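Local coordinates for DNA polymerase sliding clamp 2 (Thermococcus kodakarensis, PDB 3LX2), which probably encircles DNA as a homotrimeric sliding clamp, tethering the catalytic subunit of DNA polymerase and other processing proteins to it during replication, at residues F7-A10 and R11-E14; M56-S59 and K60-V63; S211-D214 and A215-V218; Y204-D207 and I208-L212. All coordinates share one frame; numbering follows the deposited sequence.

Contact 1: F7-A10 and R11-E14. With SO4 (sulfate ion), chain E.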
# COMPACT_ATOMS: atom_id res chain seq x y z
N PHE A 7 -23.10 17.37 7.04
CA PHE A 7 -21.83 17.93 6.61
C PHE A 7 -21.52 17.40 5.21
O PHE A 7 -21.70 16.24 4.94
CB PHE A 7 -20.74 17.60 7.66
CG PHE A 7 -19.41 18.33 7.43
CD1 PHE A 7 -19.30 19.71 7.58
CD2 PHE A 7 -18.24 17.61 7.12
CE1 PHE A 7 -18.02 20.39 7.39
CE2 PHE A 7 -16.97 18.26 6.94
CZ PHE A 7 -16.86 19.65 7.08
N ASP A 8 -21.05 18.23 4.31
CA ASP A 8 -20.93 17.74 2.92
C ASP A 8 -19.66 16.96 2.59
O ASP A 8 -19.42 16.63 1.42
CB ASP A 8 -21.11 18.87 1.91
CG ASP A 8 -20.06 19.90 2.05
OD1 ASP A 8 -19.05 19.61 2.73
OD2 ASP A 8 -20.22 20.98 1.46
N SER A 9 -18.85 16.64 3.59
CA SER A 9 -17.71 15.76 3.34
C SER A 9 -17.39 14.82 4.50
O SER A 9 -16.66 15.18 5.46
CB SER A 9 -16.49 16.57 2.90
OG SER A 9 -15.39 15.72 2.62
N ALA A 10 -17.93 13.61 4.42
CA ALA A 10 -17.70 12.62 5.44
C ALA A 10 -16.18 12.35 5.63
O ALA A 10 -15.72 12.11 6.74
CB ALA A 10 -18.45 11.38 5.11
N ARG A 11 -15.44 12.42 4.53
CA ARG A 11 -14.00 12.18 4.50
C ARG A 11 -13.22 13.25 5.22
O ARG A 11 -12.37 12.91 5.99
CB ARG A 11 -13.46 12.08 3.07
CG ARG A 11 -13.34 10.67 2.52
CD ARG A 11 -13.33 10.90 1.08
NE ARG A 11 -12.32 10.21 0.30
CZ ARG A 11 -11.73 10.72 -0.79
NH1 ARG A 11 -11.93 11.98 -1.22
NH2 ARG A 11 -10.89 9.96 -1.44
N GLU A 12 -13.50 14.52 4.94
CA GLU A 12 -12.97 15.57 5.82
C GLU A 12 -13.26 15.21 7.25
O GLU A 12 -12.32 15.13 8.04
CB GLU A 12 -13.52 16.95 5.48
CG GLU A 12 -12.48 17.81 4.81
CD GLU A 12 -13.05 19.07 4.19
OE1 GLU A 12 -14.10 19.57 4.65
OE2 GLU A 12 -12.44 19.56 3.21
N PHE A 13 -14.50 14.91 7.59
CA PHE A 13 -14.82 14.62 9.01
C PHE A 13 -14.12 13.40 9.57
O PHE A 13 -13.78 13.35 10.75
CB PHE A 13 -16.30 14.41 9.17
CG PHE A 13 -16.84 14.89 10.44
CD1 PHE A 13 -17.03 14.02 11.50
CD2 PHE A 13 -17.26 16.22 10.59
CE1 PHE A 13 -17.60 14.44 12.71
CE2 PHE A 13 -17.83 16.66 11.86
CZ PHE A 13 -17.97 15.75 12.91
N GLU A 14 -13.93 12.38 8.72
CA GLU A 14 -13.15 11.18 9.07
C GLU A 14 -11.79 11.60 9.64
O GLU A 14 -11.26 10.98 10.54
CB GLU A 14 -12.92 10.36 7.80
CG GLU A 14 -12.16 9.03 7.96
CD GLU A 14 -10.67 9.22 8.03
OE1 GLU A 14 -10.19 10.26 7.56
OE2 GLU A 14 -9.95 8.37 8.60
S SO4 E . -14.23 14.66 -0.55
O1 SO4 E . -14.11 15.23 0.76
O2 SO4 E . -14.76 13.30 -0.50
O3 SO4 E . -15.19 15.57 -1.21
O4 SO4 E . -12.93 14.61 -1.25
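The N-terminal cap of helix 10-21 brings Ser9 against Glu12, just after strand 3-7 has ended at Phe7. Ser9 is the N-cap residue: its OG accepts the backbone N-H of Glu12 in a nearly straight bond, Glu12 N to Ser9 OG 3.2 Å with an angle of 167° at the hydrogen. The torsion that sets OG opposite the backbone N of Ser9 (chi1 -178°) turns the hydroxyl forward over the first turn. Regular helix bonding follows, Phe13 N to Ser9 O at 3.0 Å and Glu14 N to Ala10 O at 2.7 Å. Below the cap the rings of Phe7 and Phe13 form an offset edge-to-face pair, the edge of Phe13 turned to the face of Phe7, with centroids 5.8 Å apart and planes at 61°. Glu12 lies across the end of the Phe7 ring: its CB sits at the ring edge, while OE1 comes within 3.7 Å of Phe7 CZ and is held by a salt bridge to Arg235, which also binds Asp8. Beside the cap a sulfate ion, probably from the crystallisation liquor, lies next to Ser9 OG, at a separation of 2.3 Å from OG to O1 that is doubtfully short. Arg11 NH1 reaches the same ion through two weak bonds, the shorter 2.8 Å from NH1 to sulfate O4, and Arg86 N is a further donor. With a guanidinium, a backbone N-H and the start of a helix converging there, this end of helix 10-21 makes a small anion site that could favour a negatively charged group.

Contact 2: M56-S59 and K60-V63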
# COMPACT_ATOMS: atom_id res chain seq x y z
N MET A 56 -22.43 27.24 10.87
CA MET A 56 -22.21 27.67 9.46
C MET A 56 -21.37 26.68 8.58
O MET A 56 -21.41 26.74 7.34
CB MET A 56 -21.62 29.09 9.37
CG MET A 56 -20.12 29.17 9.55
SD MET A 56 -19.44 30.85 9.21
CE MET A 56 -20.29 31.64 10.61
N LEU A 57 -20.61 25.78 9.23
CA LEU A 57 -19.76 24.80 8.52
C LEU A 57 -20.55 23.69 7.85
O LEU A 57 -20.07 23.01 6.94
CB LEU A 57 -18.76 24.19 9.53
CG LEU A 57 -17.48 24.98 9.75
CD1 LEU A 57 -16.75 24.35 10.88
CD2 LEU A 57 -16.68 24.86 8.47
N PHE A 58 -21.79 23.53 8.28
CA PHE A 58 -22.62 22.38 7.92
C PHE A 58 -23.66 22.71 6.83
O PHE A 58 -24.26 23.75 6.93
CB PHE A 58 -23.30 21.88 9.22
CG PHE A 58 -22.32 21.39 10.26
CD1 PHE A 58 -21.90 20.06 10.28
CD2 PHE A 58 -21.75 22.28 11.18
CE1 PHE A 58 -20.94 19.61 11.26
CE2 PHE A 58 -20.79 21.84 12.16
CZ PHE A 58 -20.39 20.50 12.18
N SER A 59 -23.86 21.86 5.81
CA SER A 59 -24.93 22.11 4.82
C SER A 59 -26.32 22.32 5.43
O SER A 59 -27.04 23.22 5.02
CB SER A 59 -25.07 21.01 3.80
OG SER A 59 -23.85 20.44 3.49
N LYS A 60 -26.71 21.46 6.36
CA LYS A 60 -27.96 21.64 7.11
C LYS A 60 -27.61 21.49 8.58
O LYS A 60 -26.89 20.63 8.98
CB LYS A 60 -29.07 20.63 6.75
CG LYS A 60 -29.46 20.55 5.25
CD LYS A 60 -30.73 21.32 4.92
CE LYS A 60 -30.60 22.16 3.61
NZ LYS A 60 -31.88 22.94 3.15
N TYR A 61 -28.10 22.38 9.40
CA TYR A 61 -27.78 22.27 10.76
C TYR A 61 -29.08 22.54 11.41
O TYR A 61 -29.69 23.55 11.10
CB TYR A 61 -26.80 23.35 11.14
CG TYR A 61 -26.26 23.12 12.52
CD1 TYR A 61 -25.12 22.33 12.69
CD2 TYR A 61 -26.87 23.67 13.66
CE1 TYR A 61 -24.60 22.10 13.94
CE2 TYR A 61 -26.35 23.44 14.91
CZ TYR A 61 -25.21 22.65 15.05
OH TYR A 61 -24.65 22.37 16.27
N SER A 62 -29.50 21.65 12.29
CA SER A 62 -30.71 21.89 13.04
C SER A 62 -30.78 21.08 14.32
O SER A 62 -30.82 19.84 14.29
CB SER A 62 -31.96 21.70 12.15
OG SER A 62 -32.98 21.06 12.88
N VAL A 63 -30.79 21.82 15.45
CA VAL A 63 -30.85 21.26 16.81
C VAL A 63 -32.01 21.83 17.63
O VAL A 63 -32.31 23.04 17.58
CB VAL A 63 -29.56 21.58 17.62
CG1 VAL A 63 -29.70 21.10 19.07
CG2 VAL A 63 -28.29 21.02 16.92
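Tyr61 meets Phe58 three residues back along the chain, where the loop after strand 47-54 passes into strand 60-63. The side chain of Phe58 can be followed outward: its CB lies 3.8 Å from Lys60 O and 3.9 Å from Tyr61 CD1. CG comes as near to that same tyrosine carbon. The closest approach is one atom further, from Phe58 CD2 to Tyr61 CD1 at 3.7 Å, and CD2 also borders Tyr61 CE1. On the other flank CD1 meets Phe7, and the side chain also packs on Ile5 of strand 3-7. The rings of Phe58 and Tyr61 are neither stacked nor perpendicular: their planes are 49° apart and their centroids 5.4 Å, and the CD1-CE1 side of the tyrosine ring lies along CG and CD2 of Phe58. Tyr61 CG stands opposite the backbone N (chi1 -170°), which lays the ring beside the carbonyl carbon with CD1 alongside Phe58; its OH makes a hydrogen bond with Asn32 O. No hydrogen bond joins the two segments, and the apolar ring contact is the main link between their side chains. Lys60 turns the other way, its CB and CG touching the Ser59 carbonyl. Ser59 and Lys60 both face Val6 of strand 3-7, which makes this a classic beta bulge at the start of strand 60-63, outermost in its sheet within this chain.

Contact 3: S211-D214 and A215-V218. With SO4 (sulfate ion), chain D.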
# COMPACT_ATOMS: atom_id res chain seq x y z
N SER A 211 -3.48 13.78 9.96
CA SER A 211 -4.66 14.05 9.10
C SER A 211 -4.52 15.25 8.13
O SER A 211 -4.96 15.17 7.00
CB SER A 211 -5.93 14.27 9.94
OG SER A 211 -6.41 13.05 10.45
N LEU A 212 -3.89 16.32 8.58
CA LEU A 212 -3.73 17.53 7.78
C LEU A 212 -3.00 17.32 6.46
O LEU A 212 -2.11 16.44 6.34
CB LEU A 212 -2.97 18.57 8.62
CG LEU A 212 -3.66 18.96 9.93
CD1 LEU A 212 -2.80 20.00 10.52
CD2 LEU A 212 -5.07 19.51 9.67
N ALA A 213 -3.36 18.11 5.47
CA ALA A 213 -2.66 18.05 4.17
C ALA A 213 -1.46 19.01 4.24
O ALA A 213 -1.51 19.98 5.02
CB ALA A 213 -3.60 18.42 3.02
N ASP A 214 -0.40 18.76 3.45
CA ASP A 214 0.87 19.50 3.64
C ASP A 214 0.64 20.99 3.60
O ASP A 214 1.36 21.77 4.25
CB ASP A 214 1.94 19.13 2.63
CG ASP A 214 2.54 17.76 2.87
OD1 ASP A 214 2.40 17.16 3.97
OD2 ASP A 214 3.14 17.26 1.91
N ALA A 215 -0.39 21.37 2.86
CA ALA A 215 -0.62 22.75 2.53
C ALA A 215 -1.46 23.49 3.61
O ALA A 215 -1.37 24.70 3.74
CB ALA A 215 -1.26 22.82 1.12
N ASP A 216 -2.23 22.77 4.42
CA ASP A 216 -2.87 23.36 5.64
C ASP A 216 -1.94 24.23 6.50
O ASP A 216 -0.83 23.83 6.91
CB ASP A 216 -3.54 22.29 6.52
CG ASP A 216 -4.61 21.48 5.78
OD1 ASP A 216 -5.20 21.99 4.80
OD2 ASP A 216 -4.85 20.31 6.14
N GLU A 217 -2.40 25.43 6.78
CA GLU A 217 -1.75 26.27 7.76
C GLU A 217 -2.01 25.75 9.18
O GLU A 217 -3.13 25.30 9.50
CB GLU A 217 -2.23 27.70 7.61
CG GLU A 217 -1.82 28.30 6.26
CD GLU A 217 -2.34 29.72 6.01
OE1 GLU A 217 -2.49 30.54 6.96
OE2 GLU A 217 -2.58 30.01 4.81
N VAL A 218 -0.93 25.77 9.97
CA VAL A 218 -0.97 25.39 11.35
C VAL A 218 -0.38 26.53 12.12
O VAL A 218 0.69 27.00 11.82
CB VAL A 218 -0.04 24.19 11.65
CG1 VAL A 218 -0.02 23.88 13.19
CG2 VAL A 218 -0.39 22.96 10.77
S SO4 D . -1.15 16.38 0.90
O1 SO4 D . -0.28 16.85 1.98
O2 SO4 D . -2.27 15.59 1.43
O3 SO4 D . -1.60 17.58 0.16
O4 SO4 D . -0.42 15.44 0.04
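Asp216 reaches back from the end of a turn to grip the backbone N-H of Ala213, with Ala213 N to Asp216 OD2 at 2.7 Å. The N-H comes from above the carboxylate plane, 54° out of it, rather than in that plane. Asp216 returns a backbone bond of its own: its N donates to Ala213 O over 2.9 Å, closing the type I turn, although at 131° this bond is well bent. The two residues are therefore joined twice, once by main chain and once by side chain. Asp216 CG stands beside its own backbone N (chi1 -58°), and this brings the carboxylate back to Ala213 N. There OD2 also touches Leu212, 3.6 Å from CD2 of that side chain. The other branch, Leu212 CD1, packs against Val218 CG2 at 3.8 Å, so the leucine bridges the polar turn and the first buried residue of the strand. Beside the turn a sulfate ion, probably from the crystallisation liquor, sits at Asp214 N; the bond to its O1 is implausibly short and its details are doubtful. Further out, Lys142 of helix 138-151 donates to Leu212 O, while Ala138 lies against both Leu212 and Val218. Backbone bonds pair Val218 with Val136 of strand 132-137 and Asp216 with Ala138, where helix 138-151 begins. This is a type I beta turn reinforced by an aspartate side chain, leading from helix 202-209 into strand 217-222.

Contact 4: Y204-D207 and I208-L212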
# COMPACT_ATOMS: atom_id res chain seq x y z
N TYR A 204 3.37 12.20 20.24
CA TYR A 204 2.21 13.08 20.34
C TYR A 204 1.97 14.03 19.11
O TYR A 204 0.88 14.04 18.53
CB TYR A 204 2.23 13.80 21.71
CG TYR A 204 2.09 12.83 22.91
CD1 TYR A 204 0.84 12.41 23.36
CD2 TYR A 204 3.22 12.32 23.59
CE1 TYR A 204 0.70 11.51 24.45
CE2 TYR A 204 3.09 11.41 24.68
CZ TYR A 204 1.83 11.02 25.11
OH TYR A 204 1.66 10.14 26.18
N LEU A 205 3.01 14.75 18.65
CA LEU A 205 2.88 15.73 17.57
C LEU A 205 2.56 15.11 16.21
O LEU A 205 1.77 15.65 15.39
CB LEU A 205 4.14 16.60 17.47
CG LEU A 205 4.70 17.31 18.74
CD1 LEU A 205 5.60 18.41 18.36
CD2 LEU A 205 3.65 17.87 19.67
N GLU A 206 3.18 13.96 15.97
CA GLU A 206 3.07 13.24 14.74
C GLU A 206 1.64 12.72 14.58
O GLU A 206 1.12 12.64 13.47
CB GLU A 206 4.08 12.09 14.76
CG GLU A 206 3.72 10.88 13.88
CD GLU A 206 4.87 9.87 13.73
OE1 GLU A 206 5.21 9.18 14.76
OE2 GLU A 206 5.41 9.79 12.58
N ASP A 207 1.02 12.33 15.68
CA ASP A 207 -0.37 11.90 15.66
C ASP A 207 -1.35 13.07 15.47
O ASP A 207 -2.41 12.91 14.85
CB ASP A 207 -0.73 11.11 16.93
CG ASP A 207 -0.31 9.64 16.87
OD1 ASP A 207 -0.04 9.10 15.77
OD2 ASP A 207 -0.29 8.99 17.94
N ILE A 208 -0.98 14.24 15.97
CA ILE A 208 -1.78 15.44 15.78
C ILE A 208 -1.79 15.85 14.30
O ILE A 208 -2.84 16.13 13.77
CB ILE A 208 -1.27 16.61 16.69
CG1 ILE A 208 -1.44 16.26 18.17
CG2 ILE A 208 -1.92 17.97 16.29
CD1 ILE A 208 -0.91 17.33 19.18
N LEU A 209 -0.61 15.88 13.66
CA LEU A 209 -0.36 16.41 12.30
C LEU A 209 -0.67 15.44 11.15
O LEU A 209 -0.64 15.83 10.00
CB LEU A 209 1.11 16.86 12.15
CG LEU A 209 1.67 17.92 13.14
CD1 LEU A 209 3.24 17.99 13.19
CD2 LEU A 209 1.04 19.35 12.96
N ARG A 210 -0.96 14.19 11.45
CA ARG A 210 -1.12 13.21 10.35
C ARG A 210 -2.32 13.40 9.43
O ARG A 210 -2.19 13.20 8.25
CB ARG A 210 -1.07 11.79 10.86
CG ARG A 210 -1.04 10.73 9.76
CD ARG A 210 -0.97 9.29 10.39
NE ARG A 210 0.39 8.97 10.83
CZ ARG A 210 0.78 8.83 12.09
NH1 ARG A 210 -0.07 8.99 13.11
NH2 ARG A 210 2.06 8.52 12.34
N SER A 211 -3.48 13.78 9.96
CA SER A 211 -4.66 14.05 9.10
C SER A 211 -4.52 15.25 8.13
O SER A 211 -4.96 15.17 7.00
CB SER A 211 -5.93 14.27 9.94
OG SER A 211 -6.41 13.05 10.45
N LEU A 212 -3.89 16.32 8.58
CA LEU A 212 -3.73 17.53 7.78
C LEU A 212 -3.00 17.32 6.46
O LEU A 212 -2.11 16.44 6.34
CB LEU A 212 -2.97 18.57 8.62
CG LEU A 212 -3.66 18.96 9.93
CD1 LEU A 212 -2.80 20.00 10.52
CD2 LEU A 212 -5.07 19.51 9.67
O HOH W 1 -4.04 13.01 12.50
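The guanidinium of Arg210 has Glu206 O over one face, 3.8 Å above the plane and displaced toward the rim, and Asp207 OD1 at its edge. The edge contact is the tight one. Arg210 NH1 donates to Asp207 OD1 over 2.7 Å, the oxygen lying only 5° out of the guanidinium plane and being approached nearly along its C-O bond. The carboxylate itself is twisted, its plane 62° from that of the guanidinium, and OD1 is the oxygen that bonds. On the other nitrogen, NH2, Glu206 arrives with its chain as well as its charge: CG touches NH2 at 3.3 Å, and OE2 makes a longer salt bridge to NH2 at 3.6 Å. Arg210 can serve both acids because its chain, extended as far as CD, bends at chi3 (-79°) and turns the guanidinium back along the helix. The main partner of Glu206 is Lys149, which its OE1 meets in a salt bridge. Lys22 lies close to Arg210 NH1, a like charge that Asp207, in a long, weak ion pair with Lys22, may partly offset. Beneath these charges the helix bonds are regular, Ile208 N to Tyr204 O at 3.2 Å and Leu209 N to Leu205 O at 3.0 Å. A water joins Asp207 O, to which it donates at 2.9 Å, with Ser211 N, from which it accepts. The apolar side of helix 202-209 faces the sheet: Leu205 and Ile208 rest on strands 228-234 and 238-244, while Leu209 reaches strand 228-234 and also wedges against Leu141 and Val145 of the neighbouring helix 138-151.

From the N terminus, contact 1 caps helix 10-21 straight after strand 3-7, and contact 2 follows it in series, closing the short loop between strands 47-54 and 60-63. The two touch through Phe7 and Phe58, joining the end of strand 3-7 to the loop before strand 60-63, its neighbour in the five-stranded sheet. Much later, contact 4 lies along helix 202-209 and the residues after it and runs directly into contact 3, with which it shares Ser211 and Leu212; together they lead to strand 217-222. None is enclosed by another. Contact 1 lies within about 5 Å of contacts 3 and 4 at their nearest atoms, and Ser211 OG bonds to Ser15 and Thr19 of helix 10-21, linking the N- and C-terminal domains.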